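Local coordinates for protein homocysteine S-methyltransferase (Escherichia coli, PDB 5DMM) that transfers a methyl group from S-methylmethionine, or less efficiently S-adenosylmethionine, to homocysteine, making methionine with the help of zinc, at residues Val122-Ala127 / Thr169-Ser174; Asp12-Leu17 / Gly62-Ile67. All coordinates share one frame; numbering follows the deposited sequence.

Contact 1. Residues Val122-Ala127 / Thr169-Ser174; sequences VGPYGA and TLPNFS
The rim of the Pro124 ring, rather than the middle of a face, meets the other segment: CG lies 3.3 Å from the carbonyl O of Thr169, and CB lies 3.7 Å from CD of Pro171. The flat amide of Asn172 is held at both ends, ND2 donating to the O of Gly137 while OD1 receives Ser174 OG at 2.7 Å, in the carbonyl plane and on a lone pair. The ring of Tyr125 is turned to other partners, meeting Phe149 and Tyr139 in T-shaped contacts. Leu170, its CG anti to the carbonyl carbon (chi1 -52°), swings CD2 to 4.1 Å from Pro124 CB, adding a methyl to the apolar patch around the proline. Such packing belongs to the catalytic end of a TIM barrel, where the neighbouring parallel strands 117-122 and 164-170 run out into the loops that build the active site. Thr169 turns the chain there with a positive phi of 58°, and its side chain, at a chi1 of -33° well away from a staggered position, crosses that of Pro124 obliquely, with Thr169 CB 4.2 Å from Pro124 CD. The same side chain touches the bound homocysteine, about 3 Å away at the nearest atoms, whereas the backbone carbonyl of Thr169 faces the ring of Pro124. Asn172 is the N-cap of helix 173-183: with CG anti to the backbone N, its OD1 also accepts the N-H of Glu175, whose own carboxylate OE2 is hydrogen-bonded to Tyr125 N, tying the start of this helix to the 122-127 segment.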
loop_
_atom_site.group_PDB
_atom_site.type_symbol
_atom_site.label_atom_id
_atom_site.label_comp_id
_atom_site.label_asym_id
_atom_site.label_seq_id
_atom_site.Cartn_x
_atom_site.Cartn_y
_atom_site.Cartn_z
ATOM N N VAL A 122 -5.216 -1.253 -1.311
ATOM C CA VAL A 122 -5.961 -2.432 -1.720
ATOM C C VAL A 122 -5.303 -3.673 -1.136
ATOM O O VAL A 122 -4.251 -4.122 -1.613
ATOM C CB VAL A 122 -6.029 -2.541 -3.256
ATOM C CG1 VAL A 122 -6.555 -3.914 -3.698
ATOM C CG2 VAL A 122 -6.899 -1.423 -3.812
ATOM N N GLY A 123 -5.904 -4.216 -0.084
ATOM C CA GLY A 123 -5.341 -5.388 0.565
ATOM C C GLY A 123 -5.848 -6.660 -0.080
ATOM O O GLY A 123 -6.827 -6.630 -0.840
ATOM N N PRO A 124 -5.203 -7.794 0.231
ATOM C CA PRO A 124 -5.565 -9.070 -0.396
ATOM C C PRO A 124 -6.825 -9.674 0.202
ATOM O O PRO A 124 -7.224 -9.301 1.300
ATOM C CB PRO A 124 -4.355 -9.960 -0.088
ATOM C CG PRO A 124 -3.857 -9.441 1.244
ATOM C CD PRO A 124 -4.096 -7.941 1.199
ATOM N N TYR A 125 -7.403 -10.627 -0.519
ATOM C CA TYR A 125 -8.542 -11.411 -0.053
ATOM C C TYR A 125 -8.204 -12.105 1.272
ATOM O O TYR A 125 -9.048 -12.240 2.154
ATOM C CB TYR A 125 -8.938 -12.423 -1.134
ATOM C CG TYR A 125 -10.167 -13.234 -0.808
ATOM C CD1 TYR A 125 -11.438 -12.683 -0.921
ATOM C CD2 TYR A 125 -10.058 -14.556 -0.388
ATOM C CE1 TYR A 125 -12.566 -13.426 -0.623
ATOM C CE2 TYR A 125 -11.183 -15.305 -0.090
ATOM C CZ TYR A 125 -12.430 -14.735 -0.212
ATOM O OH TYR A 125 -13.550 -15.479 0.084
ATOM N N GLY A 126 -6.946 -12.506 1.419
ATOM C CA GLY A 126 -6.487 -13.136 2.642
ATOM C C GLY A 126 -6.683 -12.319 3.908
ATOM O O GLY A 126 -6.898 -12.881 4.985
ATOM N N ALA A 127 -6.599 -10.997 3.780
ATOM C CA ALA A 127 -6.770 -10.108 4.921
ATOM C C ALA A 127 -8.231 -10.101 5.367
ATOM O O ALA A 127 -8.531 -9.920 6.546
ATOM C CB ALA A 127 -6.305 -8.703 4.577
ATOM N N THR A 169 0.679 -6.368 -0.009
ATOM C CA THR A 169 0.668 -7.550 0.848
ATOM C C THR A 169 0.031 -8.749 0.118
ATOM O O THR A 169 -0.623 -9.597 0.730
ATOM C CB THR A 169 -0.095 -7.275 2.184
ATOM O OG1 THR A 169 0.099 -5.911 2.578
ATOM C CG2 THR A 169 0.390 -8.189 3.304
ATOM N N LEU A 170 0.249 -8.816 -1.191
ATOM C CA LEU A 170 -0.394 -9.818 -2.049
ATOM C C LEU A 170 0.385 -11.139 -2.066
ATOM O O LEU A 170 1.551 -11.153 -2.424
ATOM C CB LEU A 170 -0.516 -9.279 -3.477
ATOM C CG LEU A 170 -1.155 -7.896 -3.672
ATOM C CD1 LEU A 170 -1.086 -7.507 -5.135
ATOM C CD2 LEU A 170 -2.595 -7.880 -3.180
ATOM N N PRO A 171 -0.267 -12.252 -1.693
ATOM C CA PRO A 171 0.403 -13.550 -1.566
ATOM C C PRO A 171 0.052 -14.559 -2.653
ATOM O O PRO A 171 0.684 -15.612 -2.717
ATOM C CB PRO A 171 -0.123 -14.055 -0.233
ATOM C CG PRO A 171 -1.577 -13.577 -0.259
ATOM C CD PRO A 171 -1.587 -12.265 -1.035
ATOM N N ASN A 172 -0.955 -14.242 -3.463
ATOM C CA ASN A 172 -1.614 -15.206 -4.337
ATOM C C ASN A 172 -1.599 -14.759 -5.798
ATOM O O ASN A 172 -2.084 -13.676 -6.137
ATOM C CB ASN A 172 -3.056 -15.421 -3.847
ATOM C CG ASN A 172 -3.814 -16.440 -4.671
ATOM O OD1 ASN A 172 -4.211 -16.165 -5.804
ATOM N ND2 ASN A 172 -4.041 -17.621 -4.093
ATOM N N PHE A 173 -1.031 -15.602 -6.657
ATOM C CA PHE A 173 -0.840 -15.299 -8.076
ATOM C C PHE A 173 -2.148 -15.169 -8.837
ATOM O O PHE A 173 -2.302 -14.254 -9.653
ATOM C CB PHE A 173 0.034 -16.382 -8.720
ATOM C CG PHE A 173 0.488 -16.062 -10.113
ATOM C CD1 PHE A 173 1.020 -14.825 -10.427
ATOM C CD2 PHE A 173 0.425 -17.026 -11.108
ATOM C CE1 PHE A 173 1.458 -14.539 -11.723
ATOM C CE2 PHE A 173 0.863 -16.750 -12.405
ATOM C CZ PHE A 173 1.375 -15.501 -12.710
ATOM N N SER A 174 -3.092 -16.073 -8.585
ATOM C CA SER A 174 -4.351 -16.024 -9.323
ATOM C C SER A 174 -5.099 -14.733 -8.980
ATOM O O SER A 174 -5.727 -14.128 -9.845
ATOM C CB SER A 174 -5.218 -17.262 -9.038
ATOM O OG SER A 174 -5.735 -17.256 -7.719
#

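Contact 2. Residues Asp12-Leu17 / Gly62-Ile67; sequences DKQDIL and GAQCAI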
loop_
_atom_site.group_PDB
_atom_site.type_symbol
_atom_site.label_atom_id
_atom_site.label_comp_id
_atom_site.label_asym_id
_atom_site.label_seq_id
_atom_site.Cartn_x
_atom_site.Cartn_y
_atom_site.Cartn_z
ATOM N N ASP A 12 11.282 11.861 -12.082
ATOM C CA ASP A 12 12.137 12.621 -12.989
ATOM C C ASP A 12 13.053 13.569 -12.216
ATOM O O ASP A 12 14.025 14.078 -12.768
ATOM C CB ASP A 12 11.310 13.429 -13.997
ATOM C CG ASP A 12 10.680 12.563 -15.080
ATOM O OD1 ASP A 12 10.960 11.346 -15.123
ATOM O OD2 ASP A 12 9.904 13.105 -15.898
ATOM N N LYS A 13 12.750 13.807 -10.942
ATOM C CA LYS A 13 13.419 14.861 -10.184
ATOM C C LYS A 13 14.296 14.360 -9.034
ATOM O O LYS A 13 15.141 15.094 -8.518
ATOM C CB LYS A 13 12.373 15.829 -9.631
ATOM C CG LYS A 13 12.679 17.287 -9.893
ATOM C CD LYS A 13 11.433 18.132 -9.732
ATOM C CE LYS A 13 10.849 17.982 -8.340
ATOM N NZ LYS A 13 9.643 18.843 -8.162
ATOM N N GLN A 14 14.093 13.115 -8.628
ATOM C CA GLN A 14 14.826 12.558 -7.500
ATOM C C GLN A 14 14.856 11.046 -7.627
ATOM O O GLN A 14 13.959 10.470 -8.224
ATOM C CB GLN A 14 14.169 12.979 -6.187
ATOM C CG GLN A 14 12.697 12.629 -6.159
ATOM C CD GLN A 14 11.869 13.558 -5.289
ATOM O OE1 GLN A 14 11.699 13.317 -4.097
ATOM N NE2 GLN A 14 11.339 14.619 -5.890
ATOM N N ASP A 15 15.880 10.407 -7.070
ATOM C CA ASP A 15 15.992 8.956 -7.141
ATOM C C ASP A 15 14.944 8.245 -6.280
ATOM O O ASP A 15 14.358 7.255 -6.705
ATOM C CB ASP A 15 17.375 8.495 -6.694
ATOM C CG ASP A 15 18.505 9.077 -7.541
ATOM O OD1 ASP A 15 18.281 9.463 -8.715
ATOM O OD2 ASP A 15 19.634 9.136 -7.013
ATOM N N ILE A 16 14.744 8.745 -5.064
ATOM C CA ILE A 16 13.899 8.085 -4.068
ATOM C C ILE A 16 12.614 8.864 -3.803
ATOM O O ILE A 16 12.655 10.084 -3.644
ATOM C CB ILE A 16 14.650 7.905 -2.710
ATOM C CG1 ILE A 16 15.906 7.048 -2.889
ATOM C CG2 ILE A 16 13.729 7.298 -1.645
ATOM C CD1 ILE A 16 15.656 5.757 -3.614
ATOM N N LEU A 17 11.493 8.143 -3.772
ATOM C CA LEU A 17 10.191 8.648 -3.341
ATOM C C LEU A 17 9.857 8.010 -1.996
ATOM O O LEU A 17 9.791 6.784 -1.906
ATOM C CB LEU A 17 9.124 8.291 -4.386
ATOM C CG LEU A 17 7.769 8.972 -4.506
ATOM C CD1 LEU A 17 7.212 8.664 -5.892
ATOM C CD2 LEU A 17 6.812 8.507 -3.415
ATOM N N GLY A 62 8.440 13.547 6.124
ATOM C CA GLY A 62 9.097 13.476 4.835
ATOM C C GLY A 62 8.422 12.590 3.808
ATOM O O GLY A 62 8.883 12.516 2.666
ATOM N N ALA A 63 7.338 11.912 4.194
ATOM C CA ALA A 63 6.602 11.073 3.250
ATOM C C ALA A 63 6.097 11.907 2.081
ATOM O O ALA A 63 5.619 13.017 2.269
ATOM C CB ALA A 63 5.422 10.371 3.943
ATOM N N GLN A 64 6.196 11.368 0.870
ATOM C CA GLN A 64 5.651 12.055 -0.288
ATOM C C GLN A 64 4.434 11.320 -0.834
ATOM O O GLN A 64 3.815 11.763 -1.805
ATOM C CB GLN A 64 6.728 12.209 -1.364
ATOM C CG GLN A 64 7.914 13.003 -0.835
ATOM C CD GLN A 64 9.189 12.740 -1.602
ATOM O OE1 GLN A 64 9.874 11.743 -1.366
ATOM N NE2 GLN A 64 9.520 13.637 -2.518
ATOM N N CYS A 65 4.101 10.203 -0.192
ATOM C CA CYS A 65 2.900 9.441 -0.534
ATOM C C CYS A 65 2.250 8.874 0.721
ATOM O O CYS A 65 2.895 8.150 1.484
ATOM C CB CYS A 65 3.238 8.303 -1.509
ATOM S SG CYS A 65 1.768 7.427 -2.141
ATOM N N ALA A 66 0.978 9.204 0.940
ATOM C CA ALA A 66 0.205 8.591 2.007
ATOM C C ALA A 66 -0.533 7.358 1.504
ATOM O O ALA A 66 -1.059 7.357 0.390
ATOM C CB ALA A 66 -0.802 9.596 2.596
ATOM N N ILE A 67 -0.585 6.311 2.318
ATOM C CA ILE A 67 -1.379 5.134 1.959
ATOM C C ILE A 67 -2.635 5.121 2.824
ATOM O O ILE A 67 -2.537 5.153 4.039
ATOM C CB ILE A 67 -0.590 3.828 2.139
ATOM C CG1 ILE A 67 0.665 3.870 1.260
ATOM C CG2 ILE A 67 -1.466 2.619 1.786
ATOM C CD1 ILE A 67 1.619 2.682 1.426
#
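The two backbones come nearest at Leu17 and Gln64, whose CA atoms are 6.4 Å apart, just after the chain leaves helix 48-61 through a Schellman motif at Gly62. Gln14 and Gln64, both extended beyond CG, reach for each other tip to tip. Gln64 NE2 donates to Gln14 OE1 at 2.7 Å. The bond is almost straight (175°), and the acceptor lies in the amide plane of Gln64. The donor stands 28° above the carbonyl plane of Gln14. The two amides are turned 32° apart. At the other end of the Gln64 amide, OE1 accepts the backbone N-H of Leu18, so a bond at each end fixes which way round the group sits. An alanine here removes the amide that Gln14 OE1 and the Leu18 N-H bond to, and would probably loosen the loop against the strand. Beside this polar link, Leu17, with CG anti to the backbone N, brings CD2 to 4.1 Å from Cys65 CB, and Leu10 of helix 8-11 packs on both Leu17 and Gln64. Together with the backbone bonding of Gln64 to Leu18, the contact joins the first strand, 17-18, to the second, 65-67, the pairing that closes the ring of parallel strands in a TIM barrel.

Overall arrangement
Along the chain the contacts come in series, contact 2 closing at Ile67 before contact 1 opens at Val122. Their centres lie about 25 Å apart, on opposite sides of the chain's centre, and their nearest atoms stay about 6 Å from each other without touching. What they share is the parallel barrel sheet: strand 117-122, which leads into contact 1, is flanked by strand 65-67 of contact 2 and by strand 164-170. Contact 2 joins strands where they enter the barrel, contact 1 the loops where they leave it. Ile67 of segment 62-67 and Thr169 of segment 169-174 both line the homocysteine pocket, so a single substrate site draws on segments that never meet directly.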